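Local coordinates for ftsY (Mycoplasma mycoides, PDB 1ZU4), which is a signal recognition particle receptor, here as its NG fragment, in which a helical bundle is joined to a domain of the P-loop NTPase fold, at residues Q84-N89 against L297-D302; M51-K56 against I272-K277. All coordinates share one frame; numbering follows the deposited sequence.

Interaction 1: Q84-N89 against L297-D302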
loop_
_atom_site.group_PDB
_atom_site.type_symbol
_atom_site.label_atom_id
_atom_site.label_comp_id
_atom_site.label_asym_id
_atom_site.label_seq_id
_atom_site.Cartn_x
_atom_site.Cartn_y
_atom_site.Cartn_z
ATOM N N GLN A 84 -9.624 -13.837 7.287
ATOM C CA GLN A 84 -10.885 -14.043 6.499
ATOM C C GLN A 84 -11.687 -12.757 6.208
ATOM O O GLN A 84 -12.313 -12.606 5.135
ATOM C CB GLN A 84 -11.761 -15.132 7.138
ATOM C CG GLN A 84 -11.050 -16.482 7.082
ATOM C CD GLN A 84 -11.919 -17.645 7.514
ATOM O OE1 GLN A 84 -12.902 -17.484 8.235
ATOM N NE2 GLN A 84 -11.528 -18.831 7.091
ATOM N N ALA A 85 -11.638 -11.813 7.151
ATOM C CA ALA A 85 -12.358 -10.548 7.013
ATOM C C ALA A 85 -11.808 -9.777 5.814
ATOM O O ALA A 85 -12.561 -9.183 5.031
ATOM C CB ALA A 85 -12.223 -9.734 8.271
ATOM N N TYR A 86 -10.493 -9.802 5.680
ATOM C CA TYR A 86 -9.804 -9.183 4.555
ATOM C C TYR A 86 -10.028 -9.967 3.277
ATOM O O TYR A 86 -10.302 -9.376 2.233
ATOM C CB TYR A 86 -8.307 -9.097 4.836
ATOM C CG TYR A 86 -7.521 -8.321 3.811
ATOM C CD1 TYR A 86 -7.295 -6.958 4.002
ATOM C CD2 TYR A 86 -7.046 -8.931 2.623
ATOM C CE1 TYR A 86 -6.586 -6.209 3.085
ATOM C CE2 TYR A 86 -6.324 -8.167 1.652
ATOM C CZ TYR A 86 -6.093 -6.810 1.925
ATOM O OH TYR A 86 -5.408 -5.993 1.068
ATOM N N THR A 87 -9.898 -11.288 3.346
ATOM C CA THR A 87 -9.954 -12.091 2.120
ATOM C C THR A 87 -11.395 -12.342 1.627
ATOM O O THR A 87 -11.568 -12.921 0.576
ATOM C CB THR A 87 -9.224 -13.452 2.291
ATOM O OG1 THR A 87 -9.777 -14.121 3.430
ATOM C CG2 THR A 87 -7.742 -13.264 2.514
ATOM N N ASP A 88 -12.412 -11.947 2.405
ATOM C CA ASP A 88 -13.820 -11.990 1.985
ATOM C C ASP A 88 -14.088 -10.870 0.961
ATOM O O ASP A 88 -14.388 -9.715 1.305
ATOM C CB ASP A 88 -14.762 -11.896 3.211
ATOM C CG ASP A 88 -16.250 -11.782 2.830
ATOM O OD1 ASP A 88 -16.686 -12.465 1.868
ATOM O OD2 ASP A 88 -16.975 -11.003 3.500
ATOM N N ASN A 89 -13.932 -11.214 -0.304
ATOM C CA ASN A 89 -14.073 -10.257 -1.386
ATOM C C ASN A 89 -14.257 -10.970 -2.736
ATOM O O ASN A 89 -14.037 -12.179 -2.869
ATOM C CB ASN A 89 -12.859 -9.297 -1.432
ATOM C CG ASN A 89 -11.540 -10.028 -1.614
ATOM O OD1 ASN A 89 -11.350 -10.757 -2.604
ATOM N ND2 ASN A 89 -10.618 -9.850 -0.648
ATOM N N LEU A 297 8.065 -4.497 0.488
ATOM C CA LEU A 297 7.797 -5.903 0.277
ATOM C C LEU A 297 6.510 -6.014 -0.468
ATOM O O LEU A 297 5.683 -5.107 -0.397
ATOM C CB LEU A 297 7.656 -6.651 1.619
ATOM C CG LEU A 297 8.727 -6.551 2.711
ATOM C CD1 LEU A 297 8.224 -7.200 3.979
ATOM C CD2 LEU A 297 9.998 -7.260 2.236
ATOM N N ALA A 298 6.334 -7.120 -1.183
ATOM C CA ALA A 298 5.029 -7.453 -1.672
ATOM C C ALA A 298 4.152 -7.694 -0.460
ATOM O O ALA A 298 4.572 -8.358 0.477
ATOM C CB ALA A 298 5.069 -8.716 -2.536
ATOM N N PHE A 299 2.919 -7.191 -0.510
ATOM C CA PHE A 299 1.980 -7.398 0.543
ATOM C C PHE A 299 1.435 -8.821 0.581
ATOM O O PHE A 299 1.108 -9.430 -0.449
ATOM C CB PHE A 299 0.817 -6.455 0.371
ATOM C CG PHE A 299 -0.138 -6.514 1.476
ATOM C CD1 PHE A 299 0.169 -5.924 2.672
ATOM C CD2 PHE A 299 -1.360 -7.186 1.334
ATOM C CE1 PHE A 299 -0.742 -5.965 3.710
ATOM C CE2 PHE A 299 -2.233 -7.246 2.370
ATOM C CZ PHE A 299 -1.941 -6.655 3.543
ATOM N N ASP A 300 1.314 -9.326 1.794
ATOM C CA ASP A 300 0.856 -10.664 2.030
ATOM C C ASP A 300 -0.019 -10.520 3.264
ATOM O O ASP A 300 0.447 -10.237 4.387
ATOM C CB ASP A 300 2.090 -11.558 2.199
ATOM C CG ASP A 300 1.768 -12.970 2.658
ATOM O OD1 ASP A 300 0.658 -13.172 3.192
ATOM O OD2 ASP A 300 2.660 -13.870 2.514
ATOM N N ILE A 301 -1.314 -10.698 3.051
ATOM C CA ILE A 301 -2.274 -10.493 4.129
ATOM C C ILE A 301 -2.076 -11.475 5.282
ATOM O O ILE A 301 -2.245 -11.064 6.442
ATOM C CB ILE A 301 -3.755 -10.531 3.646
ATOM C CG1 ILE A 301 -4.714 -10.316 4.842
ATOM C CG2 ILE A 301 -4.068 -11.824 2.859
ATOM C CD1 ILE A 301 -4.545 -8.958 5.516
ATOM N N ASP A 302 -1.722 -12.739 5.001
ATOM C CA ASP A 302 -1.483 -13.682 6.123
ATOM C C ASP A 302 -0.292 -13.238 6.997
ATOM O O ASP A 302 -0.323 -13.345 8.228
ATOM C CB ASP A 302 -1.404 -15.151 5.696
ATOM C CG ASP A 302 -1.429 -16.095 6.876
ATOM O OD1 ASP A 302 -2.443 -16.120 7.638
ATOM O OD2 ASP A 302 -0.402 -16.781 7.101
#

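Interaction 2: M51-K56 against I272-K277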
loop_
_atom_site.group_PDB
_atom_site.type_symbol
_atom_site.label_atom_id
_atom_site.label_comp_id
_atom_site.label_asym_id
_atom_site.label_seq_id
_atom_site.Cartn_x
_atom_site.Cartn_y
_atom_site.Cartn_z
ATOM N N MET A 51 -16.115 0.093 12.225
ATOM C CA MET A 51 -17.264 -0.645 12.679
ATOM C C MET A 51 -17.617 -1.897 11.920
ATOM O O MET A 51 -17.935 -2.947 12.543
ATOM C CB MET A 51 -18.504 0.261 12.678
ATOM C CG MET A 51 -18.362 1.482 13.524
ATOM S SD MET A 51 -20.020 2.255 13.750
ATOM C CE MET A 51 -20.256 2.923 12.122
ATOM N N LYS A 52 -17.628 -1.797 10.596
ATOM C CA LYS A 52 -18.094 -2.893 9.777
ATOM C C LYS A 52 -17.153 -4.063 9.927
ATOM O O LYS A 52 -17.592 -5.195 9.958
ATOM C CB LYS A 52 -18.213 -2.493 8.292
ATOM C CG LYS A 52 -19.283 -1.421 8.048
ATOM C CD LYS A 52 -19.808 -1.454 6.606
ATOM C CE LYS A 52 -21.220 -0.826 6.497
ATOM N NZ LYS A 52 -21.197 0.660 6.310
ATOM N N MET A 53 -15.859 -3.783 9.985
ATOM C CA MET A 53 -14.827 -4.825 10.180
ATOM C C MET A 53 -14.858 -5.430 11.583
ATOM O O MET A 53 -14.702 -6.632 11.726
ATOM C CB MET A 53 -13.444 -4.256 9.843
ATOM C CG MET A 53 -13.163 -4.187 8.282
ATOM S SD MET A 53 -12.989 -5.922 7.680
ATOM C CE MET A 53 -12.835 -5.669 5.887
ATOM N N VAL A 54 -15.041 -4.596 12.610
ATOM C CA VAL A 54 -15.237 -5.113 13.975
ATOM C C VAL A 54 -16.367 -6.133 13.965
ATOM O O VAL A 54 -16.206 -7.236 14.458
ATOM C CB VAL A 54 -15.548 -3.992 15.004
ATOM C CG1 VAL A 54 -15.913 -4.557 16.391
ATOM C CG2 VAL A 54 -14.334 -3.099 15.139
ATOM N N LEU A 55 -17.499 -5.752 13.373
ATOM C CA LEU A 55 -18.662 -6.622 13.288
ATOM C C LEU A 55 -18.385 -7.931 12.530
ATOM O O LEU A 55 -18.743 -9.010 12.983
ATOM C CB LEU A 55 -19.814 -5.851 12.637
ATOM C CG LEU A 55 -21.084 -6.642 12.356
ATOM C CD1 LEU A 55 -21.860 -6.729 13.632
ATOM C CD2 LEU A 55 -21.881 -5.987 11.245
ATOM N N LYS A 56 -17.762 -7.840 11.373
ATOM C CA LYS A 56 -17.419 -9.031 10.584
ATOM C C LYS A 56 -16.431 -9.964 11.326
ATOM O O LYS A 56 -16.618 -11.171 11.346
ATOM C CB LYS A 56 -16.868 -8.625 9.205
ATOM C CG LYS A 56 -16.750 -9.806 8.230
ATOM C CD LYS A 56 -16.123 -9.432 6.871
ATOM C CE LYS A 56 -17.165 -8.884 5.900
ATOM N NZ LYS A 56 -17.521 -7.484 6.277
ATOM N N ILE A 272 -5.622 -0.857 10.303
ATOM C CA ILE A 272 -5.701 -0.051 9.069
ATOM C C ILE A 272 -5.751 -0.886 7.764
ATOM O O ILE A 272 -6.354 -0.476 6.782
ATOM C CB ILE A 272 -4.571 0.997 9.004
ATOM C CG1 ILE A 272 -4.893 2.013 7.880
ATOM C CG2 ILE A 272 -3.205 0.283 8.874
ATOM C CD1 ILE A 272 -3.941 3.095 7.668
ATOM N N GLY A 273 -5.133 -2.064 7.744
ATOM C CA GLY A 273 -5.202 -2.872 6.536
ATOM C C GLY A 273 -6.641 -3.230 6.216
ATOM O O GLY A 273 -7.023 -3.288 5.048
ATOM N N LEU A 274 -7.414 -3.505 7.282
ATOM C CA LEU A 274 -8.802 -3.885 7.175
ATOM C C LEU A 274 -9.686 -2.697 6.891
ATOM O O LEU A 274 -10.674 -2.832 6.210
ATOM C CB LEU A 274 -9.268 -4.590 8.445
ATOM C CG LEU A 274 -8.651 -5.961 8.735
ATOM C CD1 LEU A 274 -9.209 -6.505 10.069
ATOM C CD2 LEU A 274 -9.051 -6.843 7.628
ATOM N N ALA A 275 -9.363 -1.557 7.474
ATOM C CA ALA A 275 -10.061 -0.320 7.188
ATOM C C ALA A 275 -9.940 -0.031 5.688
ATOM O O ALA A 275 -10.910 0.369 5.072
ATOM C CB ALA A 275 -9.477 0.867 8.049
ATOM N N ILE A 276 -8.744 -0.235 5.106
ATOM C CA ILE A 276 -8.525 -0.003 3.680
ATOM C C ILE A 276 -9.427 -0.931 2.831
ATOM O O ILE A 276 -10.158 -0.493 1.943
ATOM C CB ILE A 276 -7.001 -0.166 3.304
ATOM C CG1 ILE A 276 -6.210 1.045 3.861
ATOM C CG2 ILE A 276 -6.813 -0.297 1.785
ATOM C CD1 ILE A 276 -4.713 0.816 3.981
ATOM N N LYS A 277 -9.338 -2.222 3.112
ATOM C CA LYS A 277 -10.159 -3.227 2.448
ATOM C C LYS A 277 -11.656 -2.818 2.499
ATOM O O LYS A 277 -12.327 -2.871 1.480
ATOM C CB LYS A 277 -9.897 -4.571 3.141
ATOM C CG LYS A 277 -10.871 -5.678 2.848
ATOM C CD LYS A 277 -10.815 -5.991 1.363
ATOM C CE LYS A 277 -12.062 -6.741 0.934
ATOM N NZ LYS A 277 -12.551 -7.716 1.979
#

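Interaction 1: Q84-N89 against L297-D302
With chi1 of Tyr86 at -173° and of Ile301 at 180°, the tyrosine ring and the CG1 branch of the isoleucine both swing opposite their own backbone nitrogens and meet between the two segments. The contact lies in the NG domain, a helical bundle set against a P-loop NTPase-type domain. It sets the last turn of helix 71-87 against Phe299, in the short loop after edge strand 296-298, and Ile301, the first residue of helix 301-308. Ile301 lies over one face of the Tyr86 ring: CD1 is 3.5 Å from CG of Tyr86, nearer the rim than the middle and 3.8 Å from the ring centroid, a CH-pi contact. CG1 lies above the same face, out past the rim, 3.5 Å from CD2 of Tyr86. A branched aliphatic chain suits this place because it can cover the ring and still send its CG2 methyl to CG2 of Thr87, 4.0 Å away. Thr87 is suitably two-sided, since its OG1 turns back to a hydrogen bond with O of Tyr83. At the far end of the ring, Phe299 CE2 comes within 3.7 Å of Tyr86 OH, and the two ring planes are inclined at 45°. Tyrosine fits because its OH is hydrogen-bonded to the backbone N of Ile284. Asp300 N-caps helix 301-308 through Gln303 N. Where helix 71-87 gives out, Asn89 folds back and its ND2 donates to O of Tyr86 at 2.9 Å, meeting a lone pair in the carbonyl plane, though the bond is bent at the hydrogen and the oxygen stands somewhat out of the Asn89 amide plane.

Interaction 2: M51-K56 against I272-K277
Met53 reaches across from helix 51-64 to cross over Leu274 and, nearly at a right angle, Lys277 of helix 272-280, and the close packing rests on this one flexible side chain. A turn about its CB-CG bond (chi2 -70°) lets it lie over the facing helix. CG sits 3.5 Å from the backbone O of Leu274, and the terminal CE is 3.6 Å from that oxygen, so both ends of the thioether straddle the carbonyl in van der Waals contact. SD rests 4.0 Å from CD2 of Leu274, while CE also meets CG of Lys277 at 3.6 Å. An unbranched, pliable methionine suits such an uneven surface. Lys277 is buried yet long: its methylenes give the methyl an apolar wall, and bends about CB-CG and again about CD-CE bring NZ to hydrogen bonds with O of Tyr86 in the last turn of helix 71-87 and O of Asp88 just beyond it; carbonyls at a helix C-terminus would probably favour a positive charge. The outer side is looser: Lys52 is exposed and touches Glu278, farther along helix 272-280, which Met53 also meets. Lys56 NZ is 6.6 Å from Lys277 NZ, and Asp88, packed on Lys56, probably offsets part of the like charge. Helix 71-87 closes one flank, with Ala85 against Met53 and Leu82 and Tyr86 against Leu274, while Val54 turns the other way, onto helix 34-46.

In the fold
Both interactions join the helical bundle to the P-loop domain, and helix 71-87 supplies one segment of interaction 1 and flanks interaction 2. Interaction 2 is buried at all three touching residues and is held by flexible aliphatic and thioether groups between two helices; interaction 1 is only partly buried, built round an aromatic ring, and reaches the loop between the edge strand and helix 301-308. Neither has a hydrogen bond between its own segments. The polar link runs from one to the other instead: the lysine of interaction 2 is held by the helix-end carbonyls of interaction 1, so the two contacts share a seam, their centres about 12 Å apart.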